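Local coordinates for oligopeptide-binding protein AppA (Bacillus subtilis, PDB 1XOC) that binds oligopeptides outside the cell as the receptor component of an ABC-type oligopeptide permease that serves sporulation and genetic competence, at residues 258-263 with 490-495; 22-27 with 237-242; 279-284 with 477-482. All coordinates share one frame; numbering follows the deposited sequence.

Contact 1: residues 258-263 with 490-495. With ZN (zinc ion), chain E.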
ATOM      1  N   ILE A 258       6.963  -5.092  22.391  1.00 28.45           N
ATOM      2  CA  ILE A 258       6.918  -5.313  20.942  1.00 28.08           C
ATOM      3  C   ILE A 258       5.823  -6.284  20.623  1.00 27.35           C
ATOM      4  O   ILE A 258       5.805  -7.361  21.194  1.00 27.51           O
ATOM      5  CB  ILE A 258       8.261  -5.846  20.413  1.00 28.46           C
ATOM      6  CG1 ILE A 258       9.397  -4.906  20.813  1.00 29.50           C
ATOM      7  CG2 ILE A 258       8.230  -5.991  18.895  1.00 28.53           C
ATOM      8  CD1 ILE A 258      10.750  -5.395  20.382  1.00 29.54           C
ATOM      9  N   VAL A 259       4.938  -5.881  19.716  1.00 26.91           N
ATOM     10  CA  VAL A 259       3.849  -6.744  19.248  1.00 27.35           C
ATOM     11  C   VAL A 259       4.183  -7.182  17.820  1.00 28.67           C
ATOM     12  O   VAL A 259       4.372  -6.330  16.965  1.00 28.50           O
ATOM     13  CB  VAL A 259       2.468  -6.030  19.287  1.00 28.68           C
ATOM     14  CG1 VAL A 259       1.371  -6.949  18.734  1.00 29.01           C
ATOM     15  CG2 VAL A 259       2.122  -5.638  20.733  1.00 29.50           C
ATOM     16  N   THR A 260       4.154  -8.489  17.572  1.00 27.67           N
ATOM     17  CA  THR A 260       4.612  -9.082  16.311  1.00 28.39           C
ATOM     18  C   THR A 260       3.511  -9.946  15.660  1.00 28.11           C
ATOM     19  O   THR A 260       2.880 -10.768  16.348  1.00 27.38           O
ATOM     20  CB  THR A 260       5.834  -9.989  16.551  1.00 29.78           C
ATOM     21  OG1 THR A 260       6.921  -9.212  17.098  1.00 32.66           O
ATOM     22  CG2 THR A 260       6.272 -10.632  15.271  1.00 30.65           C
ATOM     23  N   ASP A 261       3.303  -9.754  14.357  1.00 27.85           N
ATOM     24  CA  ASP A 261       2.422 -10.613  13.558  1.00 28.21           C
ATOM     25  C   ASP A 261       2.639 -10.376  12.077  1.00 27.75           C
ATOM     26  O   ASP A 261       3.408  -9.478  11.675  1.00 26.07           O
ATOM     27  CB  ASP A 261       0.949 -10.360  13.933  1.00 27.91           C
ATOM     28  CG  ASP A 261       0.098 -11.617  13.944  1.00 31.78           C
ATOM     29  OD1 ASP A 261       0.322 -12.530  13.113  1.00 30.14           O
ATOM     30  OD2 ASP A 261      -0.770 -11.702  14.849  1.00 38.73           O
ATOM     31  N   LEU A 262       2.034 -11.222  11.255  1.00 28.40           N
ATOM     32  CA  LEU A 262       2.117 -11.105   9.804  1.00 27.94           C
ATOM     33  C   LEU A 262       1.490  -9.803   9.321  1.00 28.04           C
ATOM     34  O   LEU A 262       0.454  -9.401   9.817  1.00 27.90           O
ATOM     35  CB  LEU A 262       1.431 -12.294   9.132  1.00 28.79           C
ATOM     36  CG  LEU A 262       1.644 -12.487   7.620  1.00 29.54           C
ATOM     37  CD1 LEU A 262       3.091 -12.670   7.181  1.00 31.74           C
ATOM     38  CD2 LEU A 262       0.796 -13.689   7.243  1.00 30.30           C
ATOM     39  N   ALA A 263       2.195  -9.111   8.415  1.00 27.19           N
ATOM     40  CA  ALA A 263       1.660  -7.917   7.719  1.00 27.69           C
ATOM     41  C   ALA A 263       0.800  -8.285   6.515  1.00 28.34           C
ATOM     42  O   ALA A 263       1.006  -9.339   5.895  1.00 29.33           O
ATOM     43  CB  ALA A 263       2.793  -7.030   7.254  1.00 28.02           C
ATOM     44  N   ASN A 490       6.737  -9.776   8.282  1.00 28.46           N
ATOM     45  CA  ASN A 490       6.082  -9.618   9.585  1.00 29.02           C
ATOM     46  C   ASN A 490       6.352  -8.207  10.113  1.00 29.55           C
ATOM     47  O   ASN A 490       7.409  -7.638   9.871  1.00 31.20           O
ATOM     48  CB  ASN A 490       6.653 -10.618  10.578  1.00 27.92           C
ATOM     49  CG  ASN A 490       6.407 -12.049  10.150  1.00 29.76           C
ATOM     50  OD1 ASN A 490       5.248 -12.405   9.912  1.00 32.52           O
ATOM     51  ND2 ASN A 490       7.449 -12.885  10.089  1.00 28.58           N
ATOM     52  N   ASN A 491       5.385  -7.666  10.828  1.00 29.87           N
ATOM     53  CA  ASN A 491       5.571  -6.428  11.558  1.00 28.87           C
ATOM     54  C   ASN A 491       6.032  -6.727  12.984  1.00 28.69           C
ATOM     55  O   ASN A 491       5.550  -7.685  13.624  1.00 28.52           O
ATOM     56  CB  ASN A 491       4.277  -5.663  11.644  1.00 30.33           C
ATOM     57  CG  ASN A 491       3.844  -5.071  10.344  1.00 31.53           C
ATOM     58  OD1 ASN A 491       4.661  -4.607   9.563  1.00 36.34           O
ATOM     59  ND2 ASN A 491       2.540  -5.070  10.101  1.00 32.11           N
ATOM     60  N   HIS A 492       6.928  -5.891  13.497  1.00 28.08           N
ATOM     61  CA  HIS A 492       7.413  -5.950  14.870  1.00 28.55           C
ATOM     62  C   HIS A 492       7.241  -4.576  15.487  1.00 28.61           C
ATOM     63  O   HIS A 492       8.144  -3.721  15.405  1.00 28.45           O
ATOM     64  CB  HIS A 492       8.885  -6.366  14.895  1.00 28.59           C
ATOM     65  CG  HIS A 492       9.135  -7.691  14.244  1.00 27.35           C
ATOM     66  ND1 HIS A 492       9.337  -7.821  12.894  1.00 29.51           N
ATOM     67  CD2 HIS A 492       9.186  -8.950  14.752  1.00 27.67           C
ATOM     68  CE1 HIS A 492       9.529  -9.088  12.584  1.00 30.04           C
ATOM     69  NE2 HIS A 492       9.436  -9.794  13.689  1.00 26.38           N
ATOM     70  N   MET A 493       6.075  -4.339  16.062  1.00 28.48           N
ATOM     71  CA  MET A 493       5.706  -2.995  16.480  1.00 28.72           C
ATOM     72  C   MET A 493       6.137  -2.731  17.917  1.00 28.57           C
ATOM     73  O   MET A 493       5.566  -3.293  18.868  1.00 28.33           O
ATOM     74  CB  MET A 493       4.205  -2.772  16.312  1.00 29.79           C
ATOM     75  CG  MET A 493       3.686  -3.194  14.948  1.00 31.68           C
ATOM     76  SD  MET A 493       4.540  -2.364  13.604  1.00 35.40           S
ATOM     77  CE  MET A 493       4.239  -0.663  14.031  1.00 33.16           C
ATOM     78  N   ALA A 494       7.159  -1.885  18.065  1.00 27.71           N
ATOM     79  CA  ALA A 494       7.619  -1.421  19.371  1.00 27.91           C
ATOM     80  C   ALA A 494       6.802  -0.222  19.821  1.00 27.59           C
ATOM     81  O   ALA A 494       6.546   0.666  19.038  1.00 27.41           O
ATOM     82  CB  ALA A 494       9.060  -1.054  19.304  1.00 27.67           C
ATOM     83  N   MET A 495       6.397  -0.228  21.100  1.00 28.32           N
ATOM     84  CA  MET A 495       5.518   0.802  21.644  1.00 28.88           C
ATOM     85  C   MET A 495       5.777   0.927  23.144  1.00 28.37           C
ATOM     86  O   MET A 495       6.373   0.046  23.743  1.00 28.69           O
ATOM     87  CB  MET A 495       4.052   0.456  21.403  1.00 28.78           C
ATOM     88  CG  MET A 495       3.633  -0.814  22.088  1.00 28.56           C
ATOM     89  SD  MET A 495       2.066  -1.400  21.455  1.00 30.42           S
ATOM     90  CE  MET A 495       2.606  -2.055  19.908  1.00 28.04           C
TER
HETATM   91 ZN    ZN E 523       9.564 -11.811  13.907  1.00 20.45          ZN
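An antiparallel strand pair in the mixed sheet of this solute-binding protein joins Val259 to Met493 and carries a zinc site on one face. The strand segments run at 165° to each other. Val259 and Met493 form a hydrogen-bonded pair, Val259 N to Met493 O and Met493 N to Val259 O both 2.8 Å; Asp261 and Asn491 form the next, with Asn491 N 2.8 Å from Asp261 O. Between them Thr260 and His492 are a non-hydrogen-bonded pair on the face shared with Ile258 and Ala494. Thr260 crosses the imidazole obliquely: OG1 lies 3.3 Å from His492 CD2, and CG2, anti to the backbone N, comes to 3.4 Å from the same carbon. NE2 of that ring binds the zinc ion, whose other protein ligand is Asp304; the second carboxylate oxygen of Asp304 accepts from Asn490 ND2, a second-shell bond that probably helps position the carboxylate. On the other face, which holds Val259 and Met493, Asn491 faces the bound peptide: its ND2 donates to Tyr504 OH and its OD1 makes a weak bond to a peptide aromatic side chain. Farther along, the thioether chain of Met495 bends at chi3 (76°), and its CE meets Val259 CG2 at 3.7 Å.

Contact 2: residues 22-27 with 237-242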
ATOM      1  N   GLY A  22      -0.416  12.620  26.984  1.00 32.61           N
ATOM      2  CA  GLY A  22       0.760  12.031  26.385  1.00 33.19           C
ATOM      3  C   GLY A  22       0.936  12.345  24.918  1.00 32.55           C
ATOM      4  O   GLY A  22       0.034  12.826  24.216  1.00 32.70           O
ATOM      5  N   ASP A  23       2.139  12.051  24.450  1.00 32.78           N
ATOM      6  CA  ASP A  23       2.562  12.374  23.108  1.00 32.83           C
ATOM      7  C   ASP A  23       3.197  11.117  22.488  1.00 33.06           C
ATOM      8  O   ASP A  23       4.095  10.488  23.066  1.00 33.46           O
ATOM      9  CB  ASP A  23       3.520  13.566  23.162  1.00 33.86           C
ATOM     10  CG  ASP A  23       2.912  14.766  23.881  1.00 35.26           C
ATOM     11  OD1 ASP A  23       2.058  15.464  23.307  1.00 36.60           O
ATOM     12  OD2 ASP A  23       3.286  15.038  25.054  1.00 38.36           O
ATOM     13  N   LEU A  24       2.693  10.711  21.345  1.00 32.41           N
ATOM     14  CA  LEU A  24       3.282   9.575  20.654  1.00 32.35           C
ATOM     15  C   LEU A  24       4.154  10.124  19.537  1.00 31.35           C
ATOM     16  O   LEU A  24       3.747  11.036  18.821  1.00 31.50           O
ATOM     17  CB  LEU A  24       2.220   8.622  20.111  1.00 32.92           C
ATOM     18  CG  LEU A  24       2.706   7.205  19.811  1.00 33.22           C
ATOM     19  CD1 LEU A  24       2.841   6.412  21.087  1.00 34.74           C
ATOM     20  CD2 LEU A  24       1.758   6.565  18.860  1.00 34.54           C
ATOM     21  N   VAL A  25       5.362   9.587  19.420  1.00 30.72           N
ATOM     22  CA  VAL A  25       6.263   9.962  18.345  1.00 29.75           C
ATOM     23  C   VAL A  25       6.580   8.690  17.571  1.00 28.94           C
ATOM     24  O   VAL A  25       7.302   7.815  18.047  1.00 28.67           O
ATOM     25  CB  VAL A  25       7.539  10.656  18.847  1.00 29.39           C
ATOM     26  CG1 VAL A  25       8.426  11.057  17.659  1.00 31.61           C
ATOM     27  CG2 VAL A  25       7.195  11.872  19.705  1.00 30.27           C
ATOM     28  N   VAL A  26       5.998   8.624  16.386  1.00 28.58           N
ATOM     29  CA  VAL A  26       6.053   7.478  15.474  1.00 29.19           C
ATOM     30  C   VAL A  26       7.209   7.694  14.502  1.00 29.36           C
ATOM     31  O   VAL A  26       7.271   8.710  13.789  1.00 30.44           O
ATOM     32  CB  VAL A  26       4.731   7.346  14.681  1.00 28.97           C
ATOM     33  CG1 VAL A  26       4.747   6.199  13.667  1.00 29.22           C
ATOM     34  CG2 VAL A  26       3.566   7.220  15.660  1.00 30.57           C
ATOM     35  N   GLY A  27       8.122   6.734  14.454  1.00 29.38           N
ATOM     36  CA  GLY A  27       9.239   6.805  13.495  1.00 28.52           C
ATOM     37  C   GLY A  27       8.790   6.226  12.164  1.00 29.69           C
ATOM     38  O   GLY A  27       8.082   5.199  12.126  1.00 31.09           O
ATOM     39  N   ILE A 237      12.007   8.613  19.726  1.00 30.41           N
ATOM     40  CA  ILE A 237      10.737   8.120  19.216  1.00 29.97           C
ATOM     41  C   ILE A 237      10.284   7.035  20.179  1.00 29.23           C
ATOM     42  O   ILE A 237      11.099   6.460  20.916  1.00 28.12           O
ATOM     43  CB  ILE A 237      10.820   7.570  17.761  1.00 30.55           C
ATOM     44  CG1 ILE A 237      11.719   6.345  17.635  1.00 29.12           C
ATOM     45  CG2 ILE A 237      11.308   8.675  16.812  1.00 28.95           C
ATOM     46  CD1 ILE A 237      11.737   5.708  16.243  1.00 30.74           C
ATOM     47  N   ASN A 238       8.982   6.751  20.161  1.00 28.90           N
ATOM     48  CA  ASN A 238       8.438   5.741  21.053  1.00 29.35           C
ATOM     49  C   ASN A 238       7.491   4.768  20.389  1.00 29.46           C
ATOM     50  O   ASN A 238       6.853   3.960  21.092  1.00 28.92           O
ATOM     51  CB  ASN A 238       7.811   6.395  22.295  1.00 30.22           C
ATOM     52  CG  ASN A 238       6.733   7.392  21.968  1.00 30.52           C
ATOM     53  OD1 ASN A 238       6.128   7.361  20.924  1.00 32.16           O
ATOM     54  ND2 ASN A 238       6.464   8.285  22.908  1.00 34.99           N
ATOM     55  N   PHE A 239       7.417   4.781  19.055  1.00 29.49           N
ATOM     56  CA  PHE A 239       6.608   3.816  18.305  1.00 29.14           C
ATOM     57  C   PHE A 239       7.286   3.574  16.960  1.00 29.92           C
ATOM     58  O   PHE A 239       7.590   4.537  16.240  1.00 28.72           O
ATOM     59  CB  PHE A 239       5.186   4.347  18.128  1.00 29.60           C
ATOM     60  CG  PHE A 239       4.199   3.320  17.618  1.00 30.19           C
ATOM     61  CD1 PHE A 239       4.113   3.036  16.247  1.00 31.20           C
ATOM     62  CD2 PHE A 239       3.372   2.617  18.497  1.00 30.27           C
ATOM     63  CE1 PHE A 239       3.209   2.109  15.765  1.00 31.38           C
ATOM     64  CE2 PHE A 239       2.462   1.645  18.034  1.00 30.18           C
ATOM     65  CZ  PHE A 239       2.393   1.370  16.665  1.00 29.99           C
ATOM     66  N   PHE A 240       7.558   2.309  16.629  1.00 29.74           N
ATOM     67  CA  PHE A 240       8.353   2.005  15.434  1.00 29.71           C
ATOM     68  C   PHE A 240       8.203   0.545  15.049  1.00 29.99           C
ATOM     69  O   PHE A 240       8.161  -0.317  15.922  1.00 29.27           O
ATOM     70  CB  PHE A 240       9.842   2.343  15.682  1.00 29.99           C
ATOM     71  CG  PHE A 240      10.684   2.270  14.444  1.00 29.78           C
ATOM     72  CD1 PHE A 240      10.347   3.018  13.343  1.00 30.61           C
ATOM     73  CD2 PHE A 240      11.744   1.404  14.351  1.00 30.15           C
ATOM     74  CE1 PHE A 240      11.114   2.934  12.180  1.00 32.99           C
ATOM     75  CE2 PHE A 240      12.502   1.304  13.158  1.00 30.19           C
ATOM     76  CZ  PHE A 240      12.179   2.057  12.105  1.00 29.00           C
ATOM     77  N   ASN A 241       8.188   0.274  13.732  1.00 30.32           N
ATOM     78  CA  ASN A 241       8.247  -1.079  13.178  1.00 30.37           C
ATOM     79  C   ASN A 241       9.696  -1.508  13.077  1.00 30.79           C
ATOM     80  O   ASN A 241      10.407  -1.143  12.126  1.00 30.12           O
ATOM     81  CB  ASN A 241       7.591  -1.098  11.797  1.00 31.27           C
ATOM     82  CG  ASN A 241       7.385  -2.519  11.245  1.00 32.87           C
ATOM     83  OD1 ASN A 241       7.812  -3.528  11.830  1.00 32.87           O
ATOM     84  ND2 ASN A 241       6.717  -2.581  10.093  1.00 39.32           N
ATOM     85  N   VAL A 242      10.154  -2.233  14.078  1.00 29.56           N
ATOM     86  CA  VAL A 242      11.546  -2.635  14.175  1.00 30.53           C
ATOM     87  C   VAL A 242      11.879  -3.722  13.163  1.00 30.95           C
ATOM     88  O   VAL A 242      11.207  -4.760  13.126  1.00 30.08           O
ATOM     89  CB  VAL A 242      11.846  -3.206  15.590  1.00 30.43           C
ATOM     90  CG1 VAL A 242      13.281  -3.668  15.702  1.00 32.69           C
ATOM     91  CG2 VAL A 242      11.482  -2.175  16.647  1.00 32.79           C
TER
HETATM   92  O   HOH W   1       7.559   2.498  11.825  1.00 25.40           O
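Val25, on the edge strand 23-28 of a four-stranded mixed sheet, meets Ile237 where the chain leaves helix 225-234 for strand 240-241. Ile237 crosses Val25 at about a right angle, its CG2 3.8 Å from Val25 CG1, while its CD1 reaches over Gly27 CA. At Asn238 the side-chain amide extends the backbone pairing. With CG between the backbone N and the carbonyl carbon (chi1 57°), OD1 accepts from Val25 N at 2.8 Å and ND2 donates to Asp23 O at 3.2 Å, that oxygen lying in the amide plane. Asn238 N in turn donates to Val25 O at 2.9 Å, so two backbone polar groups of Val25 are met by one residue. Phe239 is bridged to Val26: its O accepts an almost straight bond from Gly27 N (170°), and its side chain lies beside that of Val26, pointing the same way. The ring also meets Trp516, and strand 483-496 packs on it through Met493 and Met495. Phe240 brings the edge of its ring to Gly27 O, CD1 3.4 Å away. A CB on Gly27 would clash with Ile237 CD1. At Asn241 a water completes the contact, donating to Gly27 O at 2.8 Å and accepting from Asn241 N.

Contact 3: residues 279-284 with 477-482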
ATOM      1  N   LYS A 279      10.577  -7.857 -21.358  1.00 32.67           N
ATOM      2  CA  LYS A 279       9.351  -8.128 -22.087  1.00 33.70           C
ATOM      3  C   LYS A 279       9.026  -9.628 -22.241  1.00 34.13           C
ATOM      4  O   LYS A 279       7.854 -10.011 -22.268  1.00 34.89           O
ATOM      5  CB  LYS A 279       9.408  -7.449 -23.453  1.00 34.13           C
ATOM      6  CG  LYS A 279       9.286  -5.941 -23.371  1.00 34.93           C
ATOM      7  CD  LYS A 279       9.360  -5.305 -24.767  1.00 35.46           C
ATOM      8  CE  LYS A 279       9.271  -3.778 -24.704  1.00 37.19           C
ATOM      9  NZ  LYS A 279       9.434  -3.153 -26.052  1.00 38.40           N
ATOM     10  N   ASP A 280      10.064 -10.463 -22.346  1.00 34.49           N
ATOM     11  CA  ASP A 280       9.906 -11.906 -22.568  1.00 34.12           C
ATOM     12  C   ASP A 280       9.603 -12.608 -21.254  1.00 33.52           C
ATOM     13  O   ASP A 280      10.387 -12.536 -20.305  1.00 32.91           O
ATOM     14  CB  ASP A 280      11.188 -12.482 -23.184  1.00 34.26           C
ATOM     15  CG  ASP A 280      11.061 -13.951 -23.620  1.00 35.94           C
ATOM     16  OD1 ASP A 280      10.014 -14.594 -23.407  1.00 38.93           O
ATOM     17  OD2 ASP A 280      12.042 -14.473 -24.198  1.00 40.70           O
ATOM     18  N   LYS A 281       8.465 -13.292 -21.201  1.00 33.41           N
ATOM     19  CA  LYS A 281       8.085 -14.096 -20.042  1.00 33.35           C
ATOM     20  C   LYS A 281       9.191 -15.065 -19.623  1.00 33.01           C
ATOM     21  O   LYS A 281       9.431 -15.252 -18.434  1.00 31.74           O
ATOM     22  CB  LYS A 281       6.827 -14.904 -20.356  1.00 33.52           C
ATOM     23  CG  LYS A 281       6.407 -15.863 -19.258  1.00 34.63           C
ATOM     24  CD  LYS A 281       5.124 -16.607 -19.613  1.00 35.26           C
ATOM     25  CE  LYS A 281       5.408 -17.907 -20.322  1.00 38.94           C
ATOM     26  NZ  LYS A 281       4.160 -18.636 -20.661  1.00 40.59           N
ATOM     27  N   LYS A 282       9.840 -15.708 -20.597  1.00 32.63           N
ATOM     28  CA  LYS A 282      10.858 -16.712 -20.269  1.00 32.75           C
ATOM     29  C   LYS A 282      12.065 -16.093 -19.558  1.00 32.15           C
ATOM     30  O   LYS A 282      12.640 -16.709 -18.651  1.00 32.17           O
ATOM     31  CB  LYS A 282      11.293 -17.501 -21.507  1.00 32.93           C
ATOM     32  CG  LYS A 282      11.847 -18.854 -21.131  1.00 33.50           C
ATOM     33  CD  LYS A 282      11.880 -19.813 -22.296  1.00 35.55           C
ATOM     34  CE  LYS A 282      13.217 -19.784 -22.938  1.00 38.78           C
ATOM     35  NZ  LYS A 282      14.205 -20.093 -21.895  1.00 40.65           N
ATOM     36  N   VAL A 283      12.416 -14.867 -19.941  1.00 31.28           N
ATOM     37  CA  VAL A 283      13.479 -14.122 -19.259  1.00 30.83           C
ATOM     38  C   VAL A 283      13.079 -13.821 -17.807  1.00 30.44           C
ATOM     39  O   VAL A 283      13.867 -14.063 -16.892  1.00 30.20           O
ATOM     40  CB  VAL A 283      13.866 -12.830 -20.036  1.00 30.47           C
ATOM     41  CG1 VAL A 283      14.728 -11.867 -19.187  1.00 31.12           C
ATOM     42  CG2 VAL A 283      14.592 -13.214 -21.329  1.00 30.87           C
ATOM     43  N   ARG A 284      11.867 -13.305 -17.596  1.00 31.06           N
ATOM     44  CA  ARG A 284      11.383 -13.046 -16.238  1.00 30.48           C
ATOM     45  C   ARG A 284      11.375 -14.309 -15.379  1.00 30.57           C
ATOM     46  O   ARG A 284      11.801 -14.283 -14.228  1.00 30.33           O
ATOM     47  CB  ARG A 284      10.006 -12.395 -16.236  1.00 30.13           C
ATOM     48  CG  ARG A 284       9.994 -11.032 -16.873  1.00 31.19           C
ATOM     49  CD  ARG A 284       8.728 -10.287 -16.574  1.00 30.85           C
ATOM     50  NE  ARG A 284       7.528 -11.047 -16.953  1.00 30.63           N
ATOM     51  CZ  ARG A 284       6.947 -11.006 -18.151  1.00 31.38           C
ATOM     52  NH1 ARG A 284       7.446 -10.258 -19.126  1.00 31.07           N
ATOM     53  NH2 ARG A 284       5.875 -11.744 -18.389  1.00 32.06           N
ATOM     54  N   ILE A 477      -0.811 -15.336 -13.271  1.00 31.19           N
ATOM     55  CA  ILE A 477       0.159 -14.362 -12.754  1.00 31.21           C
ATOM     56  C   ILE A 477       1.460 -15.060 -12.357  1.00 31.40           C
ATOM     57  O   ILE A 477       2.557 -14.603 -12.686  1.00 31.14           O
ATOM     58  CB  ILE A 477      -0.437 -13.544 -11.587  1.00 31.02           C
ATOM     59  CG1 ILE A 477      -1.590 -12.702 -12.121  1.00 31.81           C
ATOM     60  CG2 ILE A 477       0.627 -12.636 -10.933  1.00 31.93           C
ATOM     61  CD1 ILE A 477      -2.487 -12.121 -11.084  1.00 32.06           C
ATOM     62  N   ALA A 478       1.344 -16.176 -11.652  1.00 31.79           N
ATOM     63  CA  ALA A 478       2.527 -16.963 -11.293  1.00 32.05           C
ATOM     64  C   ALA A 478       3.314 -17.411 -12.525  1.00 32.57           C
ATOM     65  O   ALA A 478       4.521 -17.226 -12.591  1.00 32.80           O
ATOM     66  CB  ALA A 478       2.138 -18.152 -10.444  1.00 32.82           C
ATOM     67  N   GLU A 479       2.638 -17.974 -13.515  1.00 32.43           N
ATOM     68  CA  GLU A 479       3.323 -18.404 -14.738  1.00 32.18           C
ATOM     69  C   GLU A 479       4.050 -17.236 -15.416  1.00 32.18           C
ATOM     70  O   GLU A 479       5.171 -17.385 -15.894  1.00 33.20           O
ATOM     71  CB  GLU A 479       2.333 -19.060 -15.714  1.00 32.97           C
ATOM     72  CG  GLU A 479       2.871 -19.275 -17.149  1.00 34.93           C
ATOM     73  CD  GLU A 479       3.997 -20.317 -17.264  1.00 39.55           C
ATOM     74  OE1 GLU A 479       4.308 -20.991 -16.253  1.00 42.52           O
ATOM     75  OE2 GLU A 479       4.561 -20.475 -18.381  1.00 42.30           O
ATOM     76  N   ASP A 480       3.405 -16.075 -15.465  1.00 31.07           N
ATOM     77  CA  ASP A 480       3.939 -14.934 -16.211  1.00 31.10           C
ATOM     78  C   ASP A 480       5.051 -14.161 -15.494  1.00 30.72           C
ATOM     79  O   ASP A 480       5.833 -13.465 -16.135  1.00 30.62           O
ATOM     80  CB  ASP A 480       2.789 -13.982 -16.590  1.00 30.70           C
ATOM     81  CG  ASP A 480       1.822 -14.604 -17.586  1.00 32.90           C
ATOM     82  OD1 ASP A 480       2.163 -15.641 -18.208  1.00 32.41           O
ATOM     83  OD2 ASP A 480       0.717 -14.045 -17.766  1.00 34.73           O
ATOM     84  N   GLN A 481       5.147 -14.301 -14.175  1.00 30.11           N
ATOM     85  CA  GLN A 481       6.177 -13.640 -13.392  1.00 30.45           C
ATOM     86  C   GLN A 481       6.311 -12.154 -13.758  1.00 30.34           C
ATOM     87  O   GLN A 481       7.412 -11.689 -14.061  1.00 30.50           O
ATOM     88  CB  GLN A 481       7.529 -14.340 -13.545  1.00 30.59           C
ATOM     89  CG  GLN A 481       7.570 -15.748 -12.944  1.00 30.97           C
ATOM     90  CD  GLN A 481       7.527 -15.742 -11.428  1.00 31.44           C
ATOM     91  OE1 GLN A 481       8.519 -15.378 -10.783  1.00 32.27           O
ATOM     92  NE2 GLN A 481       6.403 -16.175 -10.851  1.00 31.71           N
ATOM     93  N   PRO A 482       5.205 -11.386 -13.671  1.00 29.91           N
ATOM     94  CA  PRO A 482       5.362  -9.952 -13.892  1.00 30.08           C
ATOM     95  C   PRO A 482       6.242  -9.335 -12.793  1.00 30.66           C
ATOM     96  O   PRO A 482       6.911  -8.310 -13.012  1.00 29.96           O
ATOM     97  CB  PRO A 482       3.935  -9.438 -13.817  1.00 30.20           C
ATOM     98  CG  PRO A 482       3.200 -10.457 -12.965  1.00 30.19           C
ATOM     99  CD  PRO A 482       3.816 -11.755 -13.333  1.00 30.31           C
TER
HETATM  100  O   HOH W   2       1.845 -16.677 -20.460  1.00 50.91           O
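Arg284 reaches from the first turn of helix 281-289 to the C-terminal end of helix 463-480 and grips two backbone carbonyls there. Asp480 O takes two of its nitrogens side-on, NH2 at 2.8 Å and NE at 3.1 Å, and lies near the guanidinium plane. NE is shared: it also donates to Gln481 O at 3.0 Å, but this donor stands above the carbonyl plane, 62° out of it. The third nitrogen, NH1, turns back to its own side, bonding Phe278 O and, weakly, Lys279 O. A bend at chi3 (-55°) brings NE round to the two carbonyl oxygens; Lys281 CA lies over one guanidinium face, near its rim. An alanine in place of Arg284 would probably leave the carbonyls of Asp480 and Gln481 without their side-chain donors and open a gap between the two helix ends.

Lys281 crosses Glu479 at about a right angle and forms a salt bridge, NZ to OE2 at 3.0 Å, using the anti lone pair of that oxygen. NZ also donates to a water that in turn donates to Asp480 OD1, and Lys281 CD packs 3.4 Å from OD1 itself. The other carboxylate oxygen, OD2, is held by Tyr445 OH and Asn447 ND2. Asp280 is the N-cap of helix 281-289, its OD1 accepting from Lys282 N at 3.0 Å. Gln481, with positive phi just past the other helix, folds back so that NE2 donates to Ala478 O at 2.8 Å, while OE1 accepts from Thr288 OG1.

The contact thus joins the start of helix 281-289 to the end of helix 463-480; Gln285 of the former also packs on Glu479 and Gln481, helix 428-431 lies against Ile477 and Pro482, and strand 483-496 begins just after Pro482.

Contacts 1 and 2 adjoin, their centres about 13 Å apart, because strand 240-241 is the neighbour of strand 483-496 in the large mixed sheet; backbone bonds probably link Phe240 to Ala494 and Val242 to His492. Contact 2 ties that sheet to edge strand 23-28 of the four-stranded sheet. Contact 3 lies about 33 Å from contact 1 and about 40 Å from contact 2, between centres, and across the chain's centre from contact 2. Along the chain contact 2 closes before contact 1 opens, and contact 3 nests within contact 1's loop. Helix 463-480 passes through a two-residue turn into strand 483-496, so one late segment connects the remote helix junction to the sheet beside the bound peptide.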